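Local coordinates for protein toxin RelG (Mycobacterium tuberculosis, PDB 3G5O) that cleaves RNA preferentially at the 3'-end of purine ribonucleotides as the toxin of a type II toxin-antitoxin pair, and is neutralized by its cognate antitoxin RelF, at the interface of chains B and A. Sequence-based numbering; all coordinates share one arbitrary frame. Chains: chain A, Uncharacterized protein Rv2866; chain B, Uncharacterized protein Rv2865.

The interface of chains B and A. Residues chain B 57, 61; chain A 60, 69, 71, 76-77.
B:Glu57 of the antitoxin sets its carboxylate among A:Arg76, A:Arg71 and A:Ser69 of the toxin, joined to the arginines by salt bridges and to the serine by a hydrogen bond. A:Arg76 meets it side-on from the opposite direction, with the guanidinium and carboxylate planes only 9° apart. Its NE lies 2.8 Å from OE1 of B:Glu57 and its NH2 3.0 Å from OE2, each directed at a syn lone pair, so the paired bonds hold the two flat groups in register. The A:Arg76 chain runs extended from CG to NE, which carries the guanidinium out to the acid. A:Arg71 approaches differently: its NH1 stands 3.0 Å from OE2 of B:Glu57, well above the carboxylate plane, although the oxygen lies near the plane of its own guanidinium. This arginine is poorly ordered, and its salt bridge is probably less fixed than that of A:Arg76. The two positive groups would be expected to favour the charged carboxylate.

A chain of hydrogen bonds runs from the indole N-H of B:Trp61 through A:Ser69 to the acid. With chi1 at 179° the serine OG points away from its backbone N, toward the antitoxin helix, where it can meet both side chains. This hydroxyl donates to the anti lone pair of B:Glu57 OE1, 2.6 Å from OG. The same OG accepts from B:Trp61, 2.8 Å from NE1 and in the ring plane, with an angle of 160° at the hydrogen. The serine thus ties together two antitoxin side chains one helical turn apart.

Apolar contacts flank the polar network. CD2 of A:Leu60 packs 3.5 Å from CB of B:Glu57, while its other methyl, CD1, reaches the pyrrole side of the indole. At the benzo end, CZ2 of B:Trp61 touches CB of A:Arg76 at 3.7 Å.

Both antitoxin residues belong to helix 49-62, which lies against the toxin sheet at strands 68-71 and 75-82, with A:Leu60 contributed by a loop just after strand 58-59. The patch is part of the RelF-RelG interface, and binding of RelF neutralizes the toxin; the patch alone does not show how RNase activity is blocked.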
# COMPACT_ATOMS: atom_id res chain seq x y z
N GLU B 57 -6.44 -1.43 2.15
CA GLU B 57 -6.35 -1.22 3.57
C GLU B 57 -4.93 -1.53 4.10
O GLU B 57 -4.47 -0.91 5.06
CB GLU B 57 -7.42 -2.06 4.31
CG GLU B 57 -8.83 -1.60 4.04
CD GLU B 57 -8.98 -0.13 4.46
OE1 GLU B 57 -8.91 0.16 5.68
OE2 GLU B 57 -9.08 0.74 3.55
N TRP B 61 -2.73 1.19 6.27
CA TRP B 61 -2.22 0.95 7.63
C TRP B 61 -0.71 0.99 7.73
O TRP B 61 -0.16 1.54 8.72
CB TRP B 61 -2.78 -0.33 8.23
CG TRP B 61 -4.17 -0.12 8.75
CD1 TRP B 61 -5.34 -0.59 8.21
CD2 TRP B 61 -4.53 0.62 9.93
NE1 TRP B 61 -6.41 -0.20 8.99
CE2 TRP B 61 -5.95 0.56 10.05
CE3 TRP B 61 -3.80 1.36 10.87
CZ2 TRP B 61 -6.65 1.19 11.08
CZ3 TRP B 61 -4.50 1.99 11.92
CH2 TRP B 61 -5.92 1.90 12.00
N LEU A 60 -5.84 -8.08 6.37
CA LEU A 60 -4.72 -7.36 5.81
C LEU A 60 -3.61 -8.32 5.35
O LEU A 60 -3.63 -9.52 5.68
CB LEU A 60 -4.20 -6.30 6.81
CG LEU A 60 -5.27 -5.33 7.29
CD1 LEU A 60 -4.63 -4.17 8.11
CD2 LEU A 60 -6.03 -4.77 6.04
N SER A 69 -9.03 -4.75 8.86
CA SER A 69 -9.34 -3.32 8.93
C SER A 69 -10.79 -3.14 8.59
O SER A 69 -11.22 -3.63 7.55
CB SER A 69 -8.51 -2.48 7.91
OG SER A 69 -8.83 -1.06 7.98
N ARG A 71 -13.15 -0.02 7.65
CA ARG A 71 -13.17 1.35 7.22
C ARG A 71 -14.60 1.87 7.31
O ARG A 71 -15.51 1.32 6.69
CB ARG A 71 -12.68 1.44 5.76
CG ARG A 71 -12.56 2.88 5.23
CD ARG A 71 -12.04 2.89 3.79
NE ARG A 71 -13.02 2.32 2.87
CZ ARG A 71 -12.80 1.34 2.00
NH1 ARG A 71 -11.59 0.79 1.88
NH2 ARG A 71 -13.79 0.92 1.20
N ARG A 76 -11.21 4.30 11.04
CA ARG A 76 -10.86 2.92 10.69
C ARG A 76 -10.55 2.20 11.98
O ARG A 76 -10.02 2.81 12.93
CB ARG A 76 -9.65 2.91 9.79
CG ARG A 76 -9.94 3.10 8.29
CD ARG A 76 -8.60 2.94 7.55
NE ARG A 76 -8.70 2.89 6.10
CZ ARG A 76 -8.69 3.94 5.30
NH1 ARG A 76 -8.59 5.21 5.76
NH2 ARG A 76 -8.79 3.73 4.01
N LEU A 77 -10.91 0.91 12.07
CA LEU A 77 -10.51 0.11 13.23
C LEU A 77 -9.59 -1.00 12.75
O LEU A 77 -9.86 -1.60 11.70
CB LEU A 77 -11.74 -0.55 13.88
CG LEU A 77 -12.97 0.26 14.30
CD1 LEU A 77 -13.84 -0.60 15.21
CD2 LEU A 77 -12.57 1.50 15.04